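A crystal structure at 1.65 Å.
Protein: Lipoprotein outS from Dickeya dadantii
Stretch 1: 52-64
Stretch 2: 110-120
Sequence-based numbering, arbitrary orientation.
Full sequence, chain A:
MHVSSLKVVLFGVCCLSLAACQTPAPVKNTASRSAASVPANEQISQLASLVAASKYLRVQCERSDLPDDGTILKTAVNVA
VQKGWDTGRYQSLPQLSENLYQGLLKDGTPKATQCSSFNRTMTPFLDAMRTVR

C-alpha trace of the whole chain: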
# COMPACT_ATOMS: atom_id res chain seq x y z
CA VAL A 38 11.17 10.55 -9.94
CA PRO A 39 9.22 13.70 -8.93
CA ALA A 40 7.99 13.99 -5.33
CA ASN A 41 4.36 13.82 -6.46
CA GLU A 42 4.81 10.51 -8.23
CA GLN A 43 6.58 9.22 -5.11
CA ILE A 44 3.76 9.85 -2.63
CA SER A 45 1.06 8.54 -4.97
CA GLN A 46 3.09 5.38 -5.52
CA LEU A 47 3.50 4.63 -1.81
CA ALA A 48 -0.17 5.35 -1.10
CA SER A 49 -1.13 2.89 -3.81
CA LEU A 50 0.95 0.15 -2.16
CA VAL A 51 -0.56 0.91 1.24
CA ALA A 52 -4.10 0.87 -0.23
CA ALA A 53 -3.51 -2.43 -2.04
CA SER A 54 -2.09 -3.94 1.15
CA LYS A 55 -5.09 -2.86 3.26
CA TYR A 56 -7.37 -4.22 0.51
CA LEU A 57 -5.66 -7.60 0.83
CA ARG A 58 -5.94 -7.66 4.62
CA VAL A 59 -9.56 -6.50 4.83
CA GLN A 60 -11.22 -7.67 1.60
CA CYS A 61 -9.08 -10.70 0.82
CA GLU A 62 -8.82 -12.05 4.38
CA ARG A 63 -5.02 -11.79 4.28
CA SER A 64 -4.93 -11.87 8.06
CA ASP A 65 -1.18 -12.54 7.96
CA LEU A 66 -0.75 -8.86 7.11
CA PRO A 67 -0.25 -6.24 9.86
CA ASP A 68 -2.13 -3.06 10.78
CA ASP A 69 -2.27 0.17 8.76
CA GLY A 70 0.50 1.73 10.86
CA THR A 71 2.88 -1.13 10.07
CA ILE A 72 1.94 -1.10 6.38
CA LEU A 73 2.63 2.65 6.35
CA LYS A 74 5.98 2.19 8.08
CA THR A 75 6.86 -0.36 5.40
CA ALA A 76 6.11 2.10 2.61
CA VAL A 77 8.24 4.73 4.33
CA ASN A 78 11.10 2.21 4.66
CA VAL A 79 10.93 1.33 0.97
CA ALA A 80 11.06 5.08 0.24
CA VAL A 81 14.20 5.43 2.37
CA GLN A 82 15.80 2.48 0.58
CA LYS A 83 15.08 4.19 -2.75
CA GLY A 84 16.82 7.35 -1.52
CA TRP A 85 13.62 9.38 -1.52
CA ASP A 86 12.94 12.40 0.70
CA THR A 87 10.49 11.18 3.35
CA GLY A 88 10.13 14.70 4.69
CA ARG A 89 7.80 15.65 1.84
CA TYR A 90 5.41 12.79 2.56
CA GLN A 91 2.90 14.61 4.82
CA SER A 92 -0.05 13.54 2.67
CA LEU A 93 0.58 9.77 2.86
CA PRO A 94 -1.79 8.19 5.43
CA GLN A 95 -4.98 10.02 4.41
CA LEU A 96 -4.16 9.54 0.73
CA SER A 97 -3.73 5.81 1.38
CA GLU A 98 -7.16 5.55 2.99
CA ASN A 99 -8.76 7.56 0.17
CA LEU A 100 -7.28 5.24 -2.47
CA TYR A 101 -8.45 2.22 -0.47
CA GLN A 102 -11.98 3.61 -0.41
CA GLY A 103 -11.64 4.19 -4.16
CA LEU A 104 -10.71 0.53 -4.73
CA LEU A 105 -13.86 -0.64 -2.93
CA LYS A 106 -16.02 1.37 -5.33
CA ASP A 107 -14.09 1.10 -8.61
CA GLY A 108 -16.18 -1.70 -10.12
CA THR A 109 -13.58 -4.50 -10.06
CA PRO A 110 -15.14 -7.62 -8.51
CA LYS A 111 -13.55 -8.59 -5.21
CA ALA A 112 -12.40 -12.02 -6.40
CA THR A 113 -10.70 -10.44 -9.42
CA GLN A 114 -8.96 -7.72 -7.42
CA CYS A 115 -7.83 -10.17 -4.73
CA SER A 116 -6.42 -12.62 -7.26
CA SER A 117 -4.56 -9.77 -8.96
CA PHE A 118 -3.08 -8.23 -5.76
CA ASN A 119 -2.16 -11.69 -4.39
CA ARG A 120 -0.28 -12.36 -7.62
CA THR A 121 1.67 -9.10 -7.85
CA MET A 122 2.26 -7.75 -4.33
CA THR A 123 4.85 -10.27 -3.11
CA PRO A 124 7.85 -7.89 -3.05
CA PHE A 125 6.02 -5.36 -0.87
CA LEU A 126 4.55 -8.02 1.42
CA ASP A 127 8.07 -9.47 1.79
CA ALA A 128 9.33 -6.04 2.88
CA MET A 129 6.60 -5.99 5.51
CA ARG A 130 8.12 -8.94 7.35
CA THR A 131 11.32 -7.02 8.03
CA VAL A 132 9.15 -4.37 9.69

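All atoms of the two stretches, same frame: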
# COMPACT_ATOMS: atom_id res chain seq x y z
N ALA A 52 -2.70 1.16 0.08
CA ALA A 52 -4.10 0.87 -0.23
C ALA A 52 -4.30 -0.58 -0.68
O ALA A 52 -5.25 -1.23 -0.25
CB ALA A 52 -4.61 1.81 -1.30
N ALA A 53 -3.43 -1.05 -1.56
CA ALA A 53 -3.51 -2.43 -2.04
C ALA A 53 -3.29 -3.43 -0.89
O ALA A 53 -3.96 -4.45 -0.81
CB ALA A 53 -2.50 -2.67 -3.15
N SER A 54 -2.34 -3.12 -0.02
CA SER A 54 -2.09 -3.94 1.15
C SER A 54 -3.29 -4.00 2.10
O SER A 54 -3.62 -5.07 2.58
CB SER A 54 -0.85 -3.47 1.90
OG SER A 54 0.30 -3.59 1.07
N LYS A 55 -3.91 -2.86 2.40
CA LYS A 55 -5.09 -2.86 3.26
C LYS A 55 -6.23 -3.64 2.58
O LYS A 55 -6.98 -4.36 3.23
CB LYS A 55 -5.54 -1.44 3.62
CG LYS A 55 -6.75 -1.39 4.55
CD LYS A 55 -7.09 0.03 5.01
CE LYS A 55 -8.23 0.01 6.01
NZ LYS A 55 -8.36 1.30 6.74
N TYR A 56 -6.36 -3.47 1.27
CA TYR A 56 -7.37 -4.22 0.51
C TYR A 56 -7.16 -5.73 0.69
O TYR A 56 -8.12 -6.48 0.88
CB TYR A 56 -7.35 -3.81 -0.97
CG TYR A 56 -8.48 -4.39 -1.78
CD1 TYR A 56 -8.44 -5.71 -2.24
CD2 TYR A 56 -9.59 -3.62 -2.11
CE1 TYR A 56 -9.48 -6.24 -2.98
CE2 TYR A 56 -10.64 -4.15 -2.85
CZ TYR A 56 -10.58 -5.45 -3.28
OH TYR A 56 -11.62 -5.97 -4.01
N LEU A 57 -5.92 -6.18 0.66
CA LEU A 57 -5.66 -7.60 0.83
C LEU A 57 -6.05 -8.04 2.24
O LEU A 57 -6.71 -9.06 2.41
CB LEU A 57 -4.19 -7.95 0.57
CG LEU A 57 -3.72 -7.98 -0.89
CD1 LEU A 57 -2.20 -8.19 -1.00
CD2 LEU A 57 -4.45 -9.08 -1.69
N ARG A 58 -5.66 -7.26 3.24
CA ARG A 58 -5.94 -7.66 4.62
C ARG A 58 -7.45 -7.70 4.88
O ARG A 58 -7.96 -8.66 5.45
CB ARG A 58 -5.27 -6.72 5.63
CG ARG A 58 -5.34 -7.21 7.08
CD ARG A 58 -4.83 -6.16 8.06
NE ARG A 58 -5.78 -5.07 8.19
CZ ARG A 58 -5.49 -3.78 8.02
NH1 ARG A 58 -4.25 -3.42 7.71
NH2 ARG A 58 -6.44 -2.86 8.16
N VAL A 59 -8.15 -6.65 4.47
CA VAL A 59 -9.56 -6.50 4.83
C VAL A 59 -10.51 -7.24 3.89
O VAL A 59 -11.43 -7.92 4.35
CB VAL A 59 -9.96 -5.01 4.94
CG1 VAL A 59 -11.45 -4.87 5.25
CG2 VAL A 59 -9.11 -4.31 6.00
N GLN A 60 -10.30 -7.10 2.59
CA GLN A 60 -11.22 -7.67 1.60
C GLN A 60 -10.85 -9.09 1.23
O GLN A 60 -11.71 -9.90 0.85
CB GLN A 60 -11.28 -6.79 0.34
CG GLN A 60 -11.62 -5.32 0.61
CD GLN A 60 -13.00 -5.14 1.23
OE1 GLN A 60 -13.17 -4.36 2.17
NE2 GLN A 60 -13.98 -5.85 0.70
N CYS A 61 -9.57 -9.41 1.32
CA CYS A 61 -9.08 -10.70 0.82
C CYS A 61 -8.67 -11.64 1.96
O CYS A 61 -8.05 -12.69 1.73
CB CYS A 61 -7.90 -10.47 -0.13
SG CYS A 61 -8.28 -9.33 -1.51
N GLU A 62 -9.06 -11.26 3.17
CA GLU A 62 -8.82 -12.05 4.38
C GLU A 62 -7.35 -12.43 4.55
O GLU A 62 -7.05 -13.49 5.09
CB GLU A 62 -9.65 -13.33 4.38
CG GLU A 62 -11.11 -13.13 4.04
CD GLU A 62 -11.81 -12.28 5.06
OE1 GLU A 62 -11.23 -12.07 6.15
OE2 GLU A 62 -12.94 -11.83 4.78
N ARG A 63 -6.45 -11.58 4.06
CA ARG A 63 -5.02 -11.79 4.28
C ARG A 63 -4.66 -11.38 5.70
O ARG A 63 -4.04 -10.33 5.94
CB ARG A 63 -4.17 -11.04 3.24
CG ARG A 63 -4.19 -11.63 1.83
CD ARG A 63 -3.46 -12.99 1.74
NE ARG A 63 -2.07 -12.96 2.20
CZ ARG A 63 -1.01 -12.78 1.42
NH1 ARG A 63 -1.16 -12.57 0.12
NH2 ARG A 63 0.22 -12.78 1.94
N SER A 64 -5.09 -12.19 6.65
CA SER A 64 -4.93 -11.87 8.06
C SER A 64 -3.50 -12.06 8.55
O SER A 64 -3.22 -11.82 9.73
CB SER A 64 -5.88 -12.71 8.90
OG SER A 64 -5.60 -14.08 8.73
N PRO A 110 -14.59 -6.67 -9.49
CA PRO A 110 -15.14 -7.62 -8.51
C PRO A 110 -14.08 -8.01 -7.49
O PRO A 110 -12.90 -8.09 -7.83
CB PRO A 110 -15.53 -8.83 -9.36
CG PRO A 110 -15.77 -8.25 -10.75
CD PRO A 110 -14.82 -7.09 -10.88
N LYS A 111 -14.50 -8.27 -6.27
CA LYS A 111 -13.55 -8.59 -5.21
C LYS A 111 -12.63 -9.75 -5.58
O LYS A 111 -11.41 -9.67 -5.39
CB LYS A 111 -14.31 -8.89 -3.92
CG LYS A 111 -13.42 -9.20 -2.74
CD LYS A 111 -14.19 -9.10 -1.42
CE LYS A 111 -15.27 -10.17 -1.30
NZ LYS A 111 -16.08 -9.99 -0.06
N ALA A 112 -13.20 -10.84 -6.08
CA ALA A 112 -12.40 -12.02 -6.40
C ALA A 112 -11.31 -11.70 -7.41
O ALA A 112 -10.19 -12.21 -7.31
CB ALA A 112 -13.28 -13.15 -6.92
N THR A 113 -11.64 -10.88 -8.40
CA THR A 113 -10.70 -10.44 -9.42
C THR A 113 -9.57 -9.59 -8.83
O THR A 113 -8.39 -9.85 -9.07
CB THR A 113 -11.45 -9.65 -10.51
OG1 THR A 113 -12.46 -10.49 -11.08
CG2 THR A 113 -10.50 -9.19 -11.61
N GLN A 114 -9.94 -8.57 -8.07
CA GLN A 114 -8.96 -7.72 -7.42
C GLN A 114 -8.05 -8.50 -6.48
O GLN A 114 -6.82 -8.31 -6.48
CB GLN A 114 -9.65 -6.57 -6.68
CG GLN A 114 -8.67 -5.51 -6.21
CD GLN A 114 -8.08 -4.76 -7.37
OE1 GLN A 114 -8.74 -3.90 -7.95
NE2 GLN A 114 -6.84 -5.08 -7.73
N CYS A 115 -8.63 -9.38 -5.66
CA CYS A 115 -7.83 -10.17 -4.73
C CYS A 115 -6.84 -11.07 -5.45
O CYS A 115 -5.68 -11.19 -5.05
CB CYS A 115 -8.71 -11.03 -3.82
SG CYS A 115 -9.76 -10.09 -2.68
N SER A 116 -7.30 -11.74 -6.50
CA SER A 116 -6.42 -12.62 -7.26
C SER A 116 -5.26 -11.81 -7.85
O SER A 116 -4.11 -12.25 -7.84
CB SER A 116 -7.20 -13.31 -8.39
OG SER A 116 -6.37 -14.23 -9.08
N SER A 117 -5.58 -10.62 -8.36
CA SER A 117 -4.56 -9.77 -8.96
C SER A 117 -3.53 -9.27 -7.93
O SER A 117 -2.32 -9.38 -8.16
CB SER A 117 -5.19 -8.59 -9.70
OG SER A 117 -4.20 -7.82 -10.35
N PHE A 118 -3.99 -8.72 -6.81
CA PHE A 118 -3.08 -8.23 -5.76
C PHE A 118 -2.26 -9.39 -5.15
O PHE A 118 -1.06 -9.23 -4.88
CB PHE A 118 -3.84 -7.48 -4.66
CG PHE A 118 -4.22 -6.06 -5.01
CD1 PHE A 118 -3.51 -5.33 -5.96
CD2 PHE A 118 -5.31 -5.45 -4.39
CE1 PHE A 118 -3.86 -4.01 -6.26
CE2 PHE A 118 -5.67 -4.13 -4.68
CZ PHE A 118 -4.95 -3.41 -5.63
N ASN A 119 -2.88 -10.54 -4.95
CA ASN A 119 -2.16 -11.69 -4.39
C ASN A 119 -1.03 -12.13 -5.32
O ASN A 119 0.04 -12.56 -4.87
CB ASN A 119 -3.12 -12.86 -4.13
CG ASN A 119 -3.78 -12.80 -2.76
OD1 ASN A 119 -3.20 -12.31 -1.78
ND2 ASN A 119 -5.01 -13.30 -2.69
N ARG A 120 -1.28 -11.99 -6.62
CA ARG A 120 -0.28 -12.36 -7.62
C ARG A 120 0.90 -11.41 -7.66
O ARG A 120 2.03 -11.86 -7.78
CB ARG A 120 -0.91 -12.46 -9.02
CG ARG A 120 0.05 -12.94 -10.10
CD ARG A 120 -0.58 -12.90 -11.49
NE ARG A 120 0.38 -12.52 -12.52
CZ ARG A 120 0.26 -11.45 -13.31
NH1 ARG A 120 -0.79 -10.64 -13.20
NH2 ARG A 120 1.19 -11.20 -14.22
O HOH W 1 -6.51 -14.33 0.14

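Two helices of one chain, 52-60 and 111-120, cross with their N-to-C directions 120° apart and their axes 10.1 Å apart at closest approach. Pro 110 occupies the N-cap position of the second helix. The backbones come closest at Cys 61 and Cys 115, with CA atoms 5.7 Å apart.

These cysteines form a disulfide. SG of Cys 61 lies 2.0 Å from SG of Cys 115. Both have chi1 in m, and chi3 is -89°, close to the relaxed value for a disulfide. The bond ties Cys 61, in loop or turn, to Cys 115 in the middle of the second stretch.

Tyr 56 is the knob of the interface. Its t rotamer carries the ring into a hole formed by Lys 111, Gln 114, Cys 115 and Phe 118. CG of Gln 114 lies over one face of the ring. OH of Tyr 56 lies 3.4 Å from CB of Gln 114, and it makes no hydrogen bond to the second stretch.

Phe 118 points toward the first helix with chi1 in m. Its ring meets Tyr 56 in an offset edge-to-face pair, with centroids 5.7 Å apart and planes at 76°. CB of Ala 53 sits over a face of the Phe 118 ring in a CH-pi contact and is 3.6 Å from CZ of Phe 118. Leu 57 starts out sideways, but its m,t conformation brings CD2 to 3.4 Å from CB of Phe 118.

Polar contacts lie beyond this apolar group. Arg 63 curls through three m torsions (chi1 to chi3), and its NH1 donates a hydrogen bond to OD1 of Asn 119 at 2.8 Å. The oxygen approaches the guanidinium edge near its plane, where the N-H bonds point. A water donates to O of Cys 61 at 2.8 Å and accepts a weak bond from ND2 of Asn 119 at 3.4 Å.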